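PDB 6M7D: nucleoprotein from Sendai virus, which encapsidates the viral RNA genome in a helical nucleocapsid, one subunit per six nucleotides, shielding it from nucleases while it serves as template for transcription and replication. Local coordinates for residues T34-L40 with K100-I106; T56-H60 with W133-M138; L78-A82 with L167-I171; K111-T115 with E128-E132; S142-Q146 with L209-T215. All blocks are in the same frame, centred on the assembly; numbering follows the deposited sequence.

Interaction 1: residues T34-L40 with K100-I106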
# COMPACT_ATOMS: atom_id res chain seq x y z
N THR A 34 -17.05 16.25 8.64
CA THR A 34 -16.60 17.43 7.92
C THR A 34 -15.17 17.71 8.35
O THR A 34 -14.88 17.89 9.54
CB THR A 34 -17.53 18.62 8.18
OG1 THR A 34 -17.02 19.78 7.53
CG2 THR A 34 -17.71 18.89 9.68
N VAL A 35 -14.26 17.72 7.39
CA VAL A 35 -12.83 17.81 7.65
C VAL A 35 -12.29 19.09 7.05
O VAL A 35 -12.57 19.42 5.89
CB VAL A 35 -12.08 16.58 7.10
CG1 VAL A 35 -10.69 16.58 7.60
CG2 VAL A 35 -12.78 15.30 7.51
N SER A 36 -11.50 19.82 7.84
CA SER A 36 -10.86 21.04 7.39
C SER A 36 -9.55 20.69 6.71
O SER A 36 -8.67 20.08 7.33
CB SER A 36 -10.62 21.99 8.56
OG SER A 36 -11.78 22.12 9.36
N VAL A 37 -9.42 21.08 5.45
CA VAL A 37 -8.19 20.91 4.68
C VAL A 37 -7.64 22.29 4.37
O VAL A 37 -8.37 23.15 3.85
CB VAL A 37 -8.43 20.10 3.40
CG1 VAL A 37 -7.16 20.02 2.59
CG2 VAL A 37 -8.91 18.73 3.75
N PHE A 38 -6.37 22.50 4.66
CA PHE A 38 -5.74 23.80 4.52
C PHE A 38 -4.81 23.78 3.32
O PHE A 38 -3.86 23.00 3.27
CB PHE A 38 -4.98 24.17 5.79
CG PHE A 38 -5.81 24.09 7.02
CD1 PHE A 38 -6.53 25.18 7.45
CD2 PHE A 38 -5.90 22.91 7.74
CE1 PHE A 38 -7.31 25.10 8.58
CE2 PHE A 38 -6.67 22.84 8.87
CZ PHE A 38 -7.38 23.93 9.28
N VAL A 39 -5.10 24.64 2.34
CA VAL A 39 -4.29 24.78 1.14
C VAL A 39 -3.55 26.10 1.22
O VAL A 39 -3.98 27.01 1.94
CB VAL A 39 -5.16 24.70 -0.13
CG1 VAL A 39 -5.99 23.43 -0.11
CG2 VAL A 39 -6.05 25.91 -0.24
N LEU A 40 -2.42 26.19 0.53
CA LEU A 40 -1.65 27.43 0.53
C LEU A 40 -2.11 28.34 -0.59
O LEU A 40 -2.11 27.95 -1.76
CB LEU A 40 -0.16 27.14 0.40
CG LEU A 40 0.47 26.22 1.43
CD1 LEU A 40 1.97 26.45 1.46
CD2 LEU A 40 -0.13 26.47 2.79
N LYS A 100 -16.49 15.14 4.14
CA LYS A 100 -16.62 16.35 3.34
C LYS A 100 -15.45 17.26 3.67
O LYS A 100 -15.27 17.65 4.83
CB LYS A 100 -17.94 17.06 3.62
CG LYS A 100 -18.30 18.11 2.59
CD LYS A 100 -19.31 19.10 3.14
CE LYS A 100 -18.71 19.93 4.26
NZ LYS A 100 -19.61 21.05 4.65
N TYR A 101 -14.65 17.58 2.66
CA TYR A 101 -13.46 18.39 2.84
C TYR A 101 -13.84 19.86 2.73
O TYR A 101 -14.38 20.29 1.71
CB TYR A 101 -12.40 18.04 1.80
CG TYR A 101 -11.71 16.72 2.06
CD1 TYR A 101 -11.29 16.37 3.33
CD2 TYR A 101 -11.49 15.82 1.03
CE1 TYR A 101 -10.67 15.17 3.57
CE2 TYR A 101 -10.87 14.62 1.26
CZ TYR A 101 -10.46 14.30 2.53
OH TYR A 101 -9.84 13.10 2.76
N VAL A 102 -13.58 20.61 3.79
CA VAL A 102 -13.78 22.05 3.81
C VAL A 102 -12.42 22.70 3.60
O VAL A 102 -11.57 22.67 4.48
CB VAL A 102 -14.42 22.53 5.12
CG1 VAL A 102 -15.04 23.89 4.93
CG2 VAL A 102 -15.46 21.54 5.56
N ILE A 103 -12.22 23.27 2.42
CA ILE A 103 -10.91 23.78 2.04
C ILE A 103 -10.73 25.18 2.63
O ILE A 103 -11.48 26.10 2.31
CB ILE A 103 -10.75 23.80 0.52
CG1 ILE A 103 -10.78 22.37 -0.02
CG2 ILE A 103 -9.46 24.48 0.14
CD1 ILE A 103 -10.79 22.30 -1.51
N TYR A 104 -9.73 25.32 3.49
CA TYR A 104 -9.31 26.60 4.03
C TYR A 104 -8.02 27.02 3.34
O TYR A 104 -7.25 26.17 2.88
CB TYR A 104 -9.09 26.53 5.54
CG TYR A 104 -10.34 26.40 6.38
CD1 TYR A 104 -11.52 25.91 5.84
CD2 TYR A 104 -10.34 26.76 7.72
CE1 TYR A 104 -12.66 25.80 6.62
CE2 TYR A 104 -11.46 26.65 8.49
CZ TYR A 104 -12.62 26.17 7.94
OH TYR A 104 -13.75 26.05 8.71
N ASN A 105 -7.78 28.32 3.27
CA ASN A 105 -6.59 28.85 2.62
C ASN A 105 -5.67 29.44 3.67
O ASN A 105 -6.09 30.27 4.47
CB ASN A 105 -6.96 29.91 1.58
CG ASN A 105 -7.58 29.31 0.34
OD1 ASN A 105 -8.75 28.93 0.34
ND2 ASN A 105 -6.80 29.21 -0.72
N ILE A 106 -4.41 29.01 3.65
CA ILE A 106 -3.36 29.63 4.45
C ILE A 106 -2.83 30.80 3.64
O ILE A 106 -2.30 30.62 2.54
CB ILE A 106 -2.24 28.65 4.79
CG1 ILE A 106 -2.81 27.33 5.30
CG2 ILE A 106 -1.32 29.27 5.81
CD1 ILE A 106 -3.56 27.48 6.57

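Interaction 2: residues T56-H60 with W133-M138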
# COMPACT_ATOMS: atom_id res chain seq x y z
N THR A 56 4.02 21.76 10.15
CA THR A 56 2.88 21.99 11.03
C THR A 56 1.75 21.02 10.73
O THR A 56 1.12 20.49 11.65
CB THR A 56 2.40 23.43 10.92
OG1 THR A 56 3.52 24.29 10.69
CG2 THR A 56 1.70 23.86 12.19
N PHE A 57 1.47 20.80 9.45
CA PHE A 57 0.48 19.79 9.07
C PHE A 57 0.88 18.42 9.58
O PHE A 57 0.05 17.68 10.13
CB PHE A 57 0.33 19.75 7.55
CG PHE A 57 -0.36 20.95 6.98
CD1 PHE A 57 -0.30 21.21 5.63
CD2 PHE A 57 -1.08 21.80 7.79
CE1 PHE A 57 -0.93 22.30 5.10
CE2 PHE A 57 -1.71 22.90 7.26
CZ PHE A 57 -1.64 23.15 5.91
N LEU A 58 2.15 18.05 9.42
CA LEU A 58 2.60 16.74 9.87
C LEU A 58 2.50 16.61 11.39
O LEU A 58 2.17 15.54 11.90
CB LEU A 58 4.03 16.49 9.41
CG LEU A 58 4.51 15.06 9.58
CD1 LEU A 58 3.87 14.16 8.55
CD2 LEU A 58 6.01 14.99 9.48
N ALA A 59 2.80 17.68 12.12
CA ALA A 59 2.73 17.62 13.57
C ALA A 59 1.29 17.61 14.06
O ALA A 59 0.99 17.05 15.12
CB ALA A 59 3.49 18.80 14.18
N HIS A 60 0.39 18.25 13.31
CA HIS A 60 -1.01 18.24 13.69
C HIS A 60 -1.66 16.89 13.40
O HIS A 60 -2.59 16.48 14.08
CB HIS A 60 -1.75 19.36 12.97
CG HIS A 60 -1.67 20.68 13.65
ND1 HIS A 60 -0.49 21.18 14.17
CD2 HIS A 60 -2.62 21.61 13.91
CE1 HIS A 60 -0.72 22.36 14.71
NE2 HIS A 60 -2.00 22.65 14.57
N TRP A 133 -5.34 28.06 16.39
CA TRP A 133 -5.34 26.62 16.63
C TRP A 133 -4.31 25.92 15.76
O TRP A 133 -3.64 24.99 16.21
CB TRP A 133 -6.74 26.05 16.38
CG TRP A 133 -6.74 24.61 16.01
CD1 TRP A 133 -6.28 23.57 16.77
CD2 TRP A 133 -7.23 24.03 14.80
NE1 TRP A 133 -6.45 22.39 16.10
CE2 TRP A 133 -7.03 22.65 14.89
CE3 TRP A 133 -7.82 24.56 13.65
CZ2 TRP A 133 -7.40 21.78 13.87
CZ3 TRP A 133 -8.18 23.69 12.64
CH2 TRP A 133 -7.98 22.32 12.75
N LEU A 134 -4.16 26.37 14.51
CA LEU A 134 -3.31 25.67 13.55
C LEU A 134 -1.85 26.07 13.69
O LEU A 134 -0.96 25.21 13.60
CB LEU A 134 -3.81 25.96 12.14
CG LEU A 134 -3.00 25.50 10.94
CD1 LEU A 134 -2.69 24.02 11.03
CD2 LEU A 134 -3.77 25.79 9.68
N PHE A 135 -1.57 27.35 13.91
CA PHE A 135 -0.20 27.84 13.99
C PHE A 135 0.21 28.21 15.41
O PHE A 135 1.19 28.93 15.60
CB PHE A 135 -0.02 29.05 13.07
CG PHE A 135 -0.21 28.72 11.62
CD1 PHE A 135 0.73 27.97 10.94
CD2 PHE A 135 -1.34 29.15 10.95
CE1 PHE A 135 0.55 27.66 9.62
CE2 PHE A 135 -1.51 28.84 9.62
CZ PHE A 135 -0.57 28.09 8.96
N GLY A 136 -0.53 27.75 16.41
CA GLY A 136 -0.18 28.00 17.79
C GLY A 136 0.83 27.01 18.30
O GLY A 136 1.17 26.00 17.65
N PRO A 137 1.35 27.28 19.49
CA PRO A 137 2.32 26.36 20.10
C PRO A 137 1.68 25.04 20.48
O PRO A 137 0.87 24.98 21.41
CB PRO A 137 2.81 27.13 21.34
CG PRO A 137 2.41 28.56 21.11
CD PRO A 137 1.15 28.50 20.30
N MET A 138 2.03 23.98 19.76
CA MET A 138 1.49 22.65 20.00
C MET A 138 2.59 21.76 20.56
O MET A 138 3.67 21.66 19.98
CB MET A 138 0.93 22.04 18.71
CG MET A 138 0.85 20.52 18.73
SD MET A 138 0.38 19.81 17.15
CE MET A 138 -1.39 20.02 17.19

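Interaction 3: residues L78-A82 with L167-I171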
# COMPACT_ATOMS: atom_id res chain seq x y z
N LEU A 78 -1.27 18.03 3.70
CA LEU A 78 0.13 17.79 3.38
C LEU A 78 0.28 17.21 1.98
O LEU A 78 1.13 17.66 1.20
CB LEU A 78 0.74 16.87 4.42
CG LEU A 78 2.23 16.59 4.31
CD1 LEU A 78 2.99 17.89 4.23
CD2 LEU A 78 2.67 15.79 5.50
N LEU A 79 -0.53 16.22 1.64
CA LEU A 79 -0.43 15.62 0.32
C LEU A 79 -0.88 16.57 -0.78
O LEU A 79 -0.43 16.46 -1.92
CB LEU A 79 -1.24 14.33 0.26
CG LEU A 79 -0.95 13.27 1.32
CD1 LEU A 79 -2.18 12.44 1.56
CD2 LEU A 79 0.21 12.41 0.91
N ALA A 80 -1.77 17.51 -0.46
CA ALA A 80 -2.19 18.50 -1.44
C ALA A 80 -1.16 19.60 -1.62
O ALA A 80 -1.19 20.29 -2.65
CB ALA A 80 -3.53 19.11 -1.03
N MET A 81 -0.27 19.80 -0.65
CA MET A 81 0.80 20.77 -0.80
C MET A 81 1.69 20.48 -2.01
O MET A 81 2.38 21.39 -2.49
CB MET A 81 1.67 20.81 0.44
CG MET A 81 1.02 21.44 1.63
SD MET A 81 2.19 21.67 2.96
CE MET A 81 3.12 23.05 2.32
N ALA A 82 1.69 19.25 -2.50
CA ALA A 82 2.53 18.86 -3.62
C ALA A 82 2.05 19.44 -4.95
O ALA A 82 2.77 19.32 -5.94
CB ALA A 82 2.58 17.34 -3.73
N LEU A 167 9.62 18.80 0.50
CA LEU A 167 8.22 18.39 0.50
C LEU A 167 8.05 16.99 -0.06
O LEU A 167 7.24 16.21 0.43
CB LEU A 167 7.39 19.40 -0.29
CG LEU A 167 5.88 19.19 -0.28
CD1 LEU A 167 5.30 19.60 1.06
CD2 LEU A 167 5.26 19.96 -1.41
N GLY A 168 8.81 16.66 -1.10
CA GLY A 168 8.76 15.32 -1.65
C GLY A 168 9.25 14.28 -0.66
O GLY A 168 8.69 13.19 -0.59
N ALA A 169 10.29 14.59 0.09
CA ALA A 169 10.73 13.69 1.15
C ALA A 169 9.60 13.40 2.12
O ALA A 169 9.27 12.23 2.38
CB ALA A 169 11.92 14.29 1.89
N ILE A 170 8.96 14.45 2.63
CA ILE A 170 7.90 14.27 3.62
C ILE A 170 6.73 13.47 3.04
O ILE A 170 6.23 12.51 3.66
CB ILE A 170 7.43 15.63 4.16
CG1 ILE A 170 8.61 16.39 4.77
CG2 ILE A 170 6.34 15.46 5.18
CD1 ILE A 170 8.25 17.78 5.22
N ILE A 171 6.29 13.84 1.84
CA ILE A 171 5.11 13.20 1.26
C ILE A 171 5.41 11.76 0.87
O ILE A 171 4.58 10.86 1.09
CB ILE A 171 4.62 14.04 0.07
CG1 ILE A 171 4.09 15.38 0.59
CG2 ILE A 171 3.55 13.31 -0.69
CD1 ILE A 171 3.72 16.33 -0.49

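Interaction 4: residues K111-T115 with E128-E132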
# COMPACT_ATOMS: atom_id res chain seq x y z
N LYS A 111 1.77 42.46 7.35
CA LYS A 111 1.23 43.33 8.43
C LYS A 111 0.91 42.50 9.67
O LYS A 111 1.22 42.98 10.79
CB LYS A 111 -0.04 44.03 7.93
CG LYS A 111 0.15 44.96 6.74
CD LYS A 111 -1.13 45.66 6.32
CE LYS A 111 -0.94 46.58 5.13
NZ LYS A 111 -2.20 47.26 4.76
N ARG A 112 0.36 41.30 9.50
CA ARG A 112 -0.02 40.45 10.67
C ARG A 112 1.15 39.56 11.10
O ARG A 112 1.58 38.71 10.30
CB ARG A 112 -1.22 39.57 10.32
CG ARG A 112 -1.19 38.20 10.98
CD ARG A 112 -2.33 37.30 10.55
NE ARG A 112 -3.58 37.63 11.22
CZ ARG A 112 -3.97 37.11 12.38
NH1 ARG A 112 -3.21 36.22 12.99
NH2 ARG A 112 -5.12 37.47 12.91
N THR A 113 1.64 39.77 12.33
CA THR A 113 2.73 38.95 12.93
C THR A 113 2.16 38.15 14.10
O THR A 113 2.95 37.51 14.82
CB THR A 113 3.89 39.85 13.39
OG1 THR A 113 4.87 39.01 13.99
CG2 THR A 113 3.45 40.91 14.38
N LYS A 114 0.83 38.16 14.26
CA LYS A 114 0.14 37.48 15.38
C LYS A 114 0.37 35.96 15.33
O LYS A 114 0.65 35.38 16.40
CB LYS A 114 -1.36 37.79 15.33
CG LYS A 114 -1.72 39.27 15.32
CD LYS A 114 -3.20 39.53 15.14
CE LYS A 114 -3.53 41.00 15.04
NZ LYS A 114 -4.97 41.22 14.79
N THR A 115 0.31 35.36 14.14
CA THR A 115 0.51 33.89 14.03
C THR A 115 1.53 33.59 12.92
O THR A 115 1.13 33.01 11.89
CB THR A 115 -0.81 33.17 13.75
OG1 THR A 115 -1.37 33.71 12.56
CG2 THR A 115 -1.80 33.30 14.89
N GLU A 128 -9.49 33.74 12.66
CA GLU A 128 -8.35 33.84 13.62
C GLU A 128 -8.40 32.70 14.64
O GLU A 128 -7.32 32.32 15.14
CB GLU A 128 -8.28 35.21 14.27
CG GLU A 128 -7.94 36.33 13.30
CD GLU A 128 -7.93 37.72 13.90
OE1 GLU A 128 -8.39 37.87 15.06
OE2 GLU A 128 -7.47 38.66 13.22
N ARG A 129 -9.60 32.21 14.98
CA ARG A 129 -9.72 31.11 15.98
C ARG A 129 -9.03 29.86 15.42
O ARG A 129 -8.28 29.21 16.17
CB ARG A 129 -11.20 30.83 16.29
CG ARG A 129 -11.90 31.97 17.01
CD ARG A 129 -13.34 31.66 17.36
NE ARG A 129 -13.99 32.80 17.98
CZ ARG A 129 -15.29 32.86 18.28
NH1 ARG A 129 -15.79 33.94 18.85
NH2 ARG A 129 -16.07 31.83 18.02
N THR A 130 -9.26 29.59 14.14
CA THR A 130 -8.64 28.48 13.42
C THR A 130 -7.16 28.72 13.23
O THR A 130 -6.35 27.78 13.30
CB THR A 130 -9.33 28.28 12.07
OG1 THR A 130 -10.72 27.98 12.27
CG2 THR A 130 -8.69 27.14 11.30
N THR A 131 -6.77 29.97 13.01
CA THR A 131 -5.36 30.28 12.77
C THR A 131 -4.53 30.09 14.02
O THR A 131 -3.41 29.56 13.95
CB THR A 131 -5.23 31.70 12.24
OG1 THR A 131 -6.11 31.88 11.13
CG2 THR A 131 -3.82 31.95 11.78
N GLU A 132 -5.03 30.52 15.18
CA GLU A 132 -4.29 30.27 16.41
C GLU A 132 -4.29 28.79 16.76
O GLU A 132 -3.33 28.31 17.38
CB GLU A 132 -4.86 31.08 17.58
CG GLU A 132 -5.41 32.44 17.21
CD GLU A 132 -4.33 33.50 17.14
OE1 GLU A 132 -3.34 33.40 17.90
OE2 GLU A 132 -4.48 34.45 16.34

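Interaction 5: residues S142-Q146 with L209-T215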
# COMPACT_ATOMS: atom_id res chain seq x y z
N SER A 142 5.81 13.34 20.73
CA SER A 142 7.12 12.75 20.36
C SER A 142 7.75 13.61 19.26
O SER A 142 7.00 14.37 18.61
CB SER A 142 6.99 11.31 19.94
OG SER A 142 6.04 11.18 18.89
N PRO A 143 9.08 13.54 19.00
CA PRO A 143 9.71 14.35 17.95
C PRO A 143 9.16 13.99 16.57
O PRO A 143 9.02 12.81 16.28
CB PRO A 143 11.20 14.00 18.06
CG PRO A 143 11.22 12.66 18.75
CD PRO A 143 10.04 12.68 19.70
N LEU A 144 8.86 15.00 15.75
CA LEU A 144 8.29 14.81 14.39
C LEU A 144 9.30 14.10 13.47
O LEU A 144 8.88 13.19 12.74
CB LEU A 144 7.91 16.18 13.82
CG LEU A 144 7.14 16.15 12.51
CD1 LEU A 144 5.85 15.37 12.66
CD2 LEU A 144 6.85 17.56 12.02
N PHE A 145 10.58 14.48 13.54
CA PHE A 145 11.62 13.89 12.66
C PHE A 145 12.80 13.39 13.50
O PHE A 145 12.98 13.85 14.64
CB PHE A 145 12.11 14.89 11.62
CG PHE A 145 11.08 15.32 10.60
CD1 PHE A 145 10.60 14.42 9.66
CD2 PHE A 145 10.61 16.62 10.57
CE1 PHE A 145 9.67 14.82 8.72
CE2 PHE A 145 9.68 17.01 9.63
CZ PHE A 145 9.20 16.11 8.70
N GLN A 146 13.56 12.45 12.94
CA GLN A 146 14.76 11.87 13.62
C GLN A 146 15.90 12.90 13.61
O GLN A 146 16.13 13.51 12.55
CB GLN A 146 15.20 10.60 12.90
CG GLN A 146 14.16 9.49 12.91
CD GLN A 146 14.65 8.24 12.23
OE1 GLN A 146 15.82 8.13 11.87
NE2 GLN A 146 13.76 7.29 12.05
N LEU A 209 14.83 14.95 7.35
CA LEU A 209 13.40 14.81 7.19
C LEU A 209 12.94 13.37 7.26
O LEU A 209 11.86 13.04 6.75
CB LEU A 209 12.94 15.44 5.88
CG LEU A 209 13.10 16.95 5.76
CD1 LEU A 209 12.87 17.36 4.34
CD2 LEU A 209 12.15 17.68 6.69
N VAL A 210 13.73 12.49 7.88
CA VAL A 210 13.34 11.09 8.01
C VAL A 210 12.42 10.95 9.21
O VAL A 210 12.81 11.24 10.34
CB VAL A 210 14.58 10.20 8.16
CG1 VAL A 210 14.17 8.81 8.58
CG2 VAL A 210 15.34 10.16 6.87
N PHE A 211 11.19 10.49 8.97
CA PHE A 211 10.22 10.31 10.04
C PHE A 211 10.80 9.49 11.17
O PHE A 211 11.55 8.53 10.95
CB PHE A 211 8.96 9.61 9.51
CG PHE A 211 8.10 10.46 8.64
CD1 PHE A 211 8.40 11.78 8.40
CD2 PHE A 211 6.98 9.92 8.04
CE1 PHE A 211 7.61 12.54 7.59
CE2 PHE A 211 6.18 10.68 7.24
CZ PHE A 211 6.50 11.99 7.01
N THR A 212 10.46 9.85 12.40
CA THR A 212 10.72 8.97 13.52
C THR A 212 9.76 7.79 13.48
O THR A 212 8.78 7.78 12.74
CB THR A 212 10.59 9.71 14.85
OG1 THR A 212 9.41 10.52 14.82
CG2 THR A 212 11.78 10.58 15.08
N GLY A 213 10.04 6.78 14.29
CA GLY A 213 9.11 5.67 14.41
C GLY A 213 7.76 6.11 14.94
O GLY A 213 6.72 5.60 14.51
N GLU A 214 7.76 7.07 15.87
CA GLU A 214 6.51 7.55 16.44
C GLU A 214 5.66 8.26 15.40
O GLU A 214 4.44 8.10 15.36
CB GLU A 214 6.81 8.47 17.62
CG GLU A 214 7.66 7.83 18.70
CD GLU A 214 9.14 7.98 18.43
OE1 GLU A 214 9.73 8.99 18.86
OE2 GLU A 214 9.72 7.08 17.79
N THR A 215 6.30 9.07 14.55
CA THR A 215 5.58 9.69 13.44
C THR A 215 4.99 8.64 12.52
O THR A 215 3.85 8.77 12.05
CB THR A 215 6.52 10.61 12.66
OG1 THR A 215 7.00 11.63 13.54
CG2 THR A 215 5.80 11.25 11.49

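Interaction 1: residues T34-L40 with K100-I106
Lys100 opens the parallel pairing: Lys100 O accepts from Val35 N (2.8 Å), and Lys100 CE lies 3.7 Å from Thr34 OG1. Tyr101 turns to the face shared with Val35, Val37 and Val39; its ring edge meets Val35 CB, and Tyr101 CD1 lies 3.4 Å from Val37 CG2. Val102 bonds at both backbone ends, its N to Val35 O (2.6 Å) and its O to Val37 N (2.8 Å). This is the usual parallel pattern, in which alternate residues of a strand bond to the two neighbours of the facing residue. Facing CA atoms stay 4.6-4.9 Å apart from Thr34-Lys100 to Leu40-Ile106. The chain between them is mainly helical, so the pair forms a long beta-alpha-beta crossover, with strand 33-40 outermost in a four-stranded mixed sheet. Ile103 packs its CG2 3.6 Å from Val39 CG1 and reaches helix 86-93. Tyr104 repeats the pair of hydrogen bonds, N to Val37 O (2.6 Å) and O to Val39 N (2.7 Å); on the opposite face Tyr104 CB sits 3.5 Å from Phe38 CD1. Asn105 directs its backbone to Lys121 on the next strand. Ile106 N closes on Val39 O (2.7 Å), with Ile106 CD1 3.7 Å from Phe38 CB and Ile106 CB 3.6 Å from Leu40 CD2; helix 129-135 covers this face.

Interaction 2: residues T56-H60 with W133-M138
This is a mixed polar and apolar contact between helix 47-62 and the C-terminal end of helix 129-135 with the chain that follows it. His60, with by far the largest covered area, stands at its centre. Its NE2 donates to Trp133 O (3.3 Å, 162°), and Leu134 O also lies close, 2.9 Å from His60 NE2 but at a poor angle for a hydrogen bond. The imidazole is held on its surface as well: Met138 CE sits over one ring face, 3.4 Å from the centroid, and Leu134 CD1 makes an off-centre CH-pi contact at 4.1 Å. Met138 SD further lies 3.5 Å from Ala59 O. One turn earlier, Thr56 CG2 packs 3.3 Å from Leu134 O; Thr56 OG1 bonds to Ser52 O within its own helix. Phe57 CE2 touches Leu134 CD1 at 4.1 Å. Leu134 also reaches Phe38 and Ile106 of the sheet, and Phe74 meets the His60 ring edge-to-face. The contact is an example of a buried histidine bonding to main-chain carbonyl oxygen near a helix end, here where the small sheet meets the helices in the N-terminal part of the paramyxovirus Ncore.

Interaction 3: residues L78-A82 with L167-I171
Ile171 gives up the most surface here, followed by Leu167 and Leu78; together they make a join of apolar side chains between the C-terminal end of helix 68-80 and helix 163-181, with no hydrogen bond across it. Ile171 reaches with its extended CG1-CD1 arm to the backbone end of the opposite helix: Ile171 CD1 lies 3.4 Å from Leu78 O and 3.6 Å from Ala82 CB. Its other branch, Ile171 CG2, meets Leu79 CD2 at 3.8 Å, so the side chain is wedged among three residues of 78-82. Leu167, one turn earlier on the same helix (Ile171 N to Leu167 O, 2.9 Å), covers the last two residues of 78-82: Leu167 CD2 is 3.4 Å from Met81 O and 3.7 Å from Ala82 CA, and Leu167 CD1 is 3.9 Å from Met81 CB. Leu78 answers from the first segment, its CD2 3.7 Å from Ile170 CG2 and its CD1 4.3 Å from Leu167 CD1. The CA atoms are 6.1 Å apart for Leu79 and Ile171 and 7.0 Å for Ala82 and Leu167. This is helix-helix packing in the hydrophobic core of the largely helical Ncore. Around it, helix 47-62 supplies Ala54, Phe57 and Leu58 against Leu78 and Met81, helix 227-239 closes over Leu79, and helix 86-93 packs on Ala80.

Interaction 4: residues K111-T115 with E128-E132
Arg112 NH2 and Glu128 OE2, 2.7 Å apart, form the strongest link, a salt bridge whose hydrogen-bond geometry is weak because the angle at the hydrogen is only 120°. It is the centre of a four-residue salt-bridge network that spans the base of the short beta hairpin 118-122/125-127, joining the loop before the hairpin to the start of the helix after it. Two longer ion pairs extend the network: Lys114 NZ lies 3.9 Å from the same Glu128 OE2, and Arg112 NH1 stands 4.0 Å from Glu132 OE2. Both glutamate oxygens approach the guanidinium near its plane, at its edge, so one arginine bridges two acids a helical turn apart. Arg112 NH1 also makes a weak hydrogen bond to Thr115 OG1 (3.1 Å) that links Arg112 to the far end of its own loop. The site lies far out, with its centre about 37 Å from the chain's centre and its nearest atom about 35 Å from the RNA. Packing completes the contact. Thr131 turns its hydroxyl to Tyr127 O and Val120 N of the hairpin and leaves its methyl for the loop, while Ile119 touches Arg112, Glu128 and Thr131. Buried Thr115 is the loop residue most covered by the helix: its OG1 is 3.1 Å from Thr131 CG2, and Thr115 CG2 rests 3.3 Å from Glu132 OE2.

Interaction 5: residues S142-Q146 with L209-T215
Two threonine hydroxyls at the start of helix 213-225 satisfy consecutive carbonyls of the loop 142-146. Thr212 OG1 donates to Pro143 O (2.7 Å), and Thr215 OG1 donates to Leu144 O (2.6 Å). Thr212 is also the N-cap: its OG1 accepts a weak bond from Thr215 N (3.4 Å), so one hydroxyl serves both helix and loop. Further along, Gln146 N donates to Val210 O (3.0 Å, 173°) beside a single backbone bridge of Phe145 with Phe211, while Phe211 N is taken up by Gln173 OE1 of helix 163-181. Apolar groups flank these bonds. Phe145 CE1 meets Phe211 CE1 rim to rim at 3.3 Å, and Leu209 CD2 sits over the Phe145 ring face, 4.1 Å from its centroid. The RNA-binding Lys190 and Arg195 lie in the vicinity, without contact, about 10 Å from Gly213 and 11 Å from Phe211 respectively. Two loop carbonyls end on threonine hydroxyls and one loop amide on a main-chain oxygen, consistent with a loop held firmly against the helix start.

From the N terminus, strand 33-40 opens interaction 1, and helices 47-62 and 68-80 open interactions 2 and 3 before strand 99-108 closes the first. Interactions 1, 2 and 3 therefore all cross one another. The short loop of interaction 4 opens and closes within the spans of both 2 and 3, and shares helix 129-135 with 2. Interaction 5 opens after 2 has closed but before helix 163-181 closes 3, so 3 and 5 cross. Phe38 and Ile106 pack on interaction 2, and Leu58 touches both 3 and 5. Together they tie the small sheet, its outlying hairpin and the helices up to 213-225 into one body.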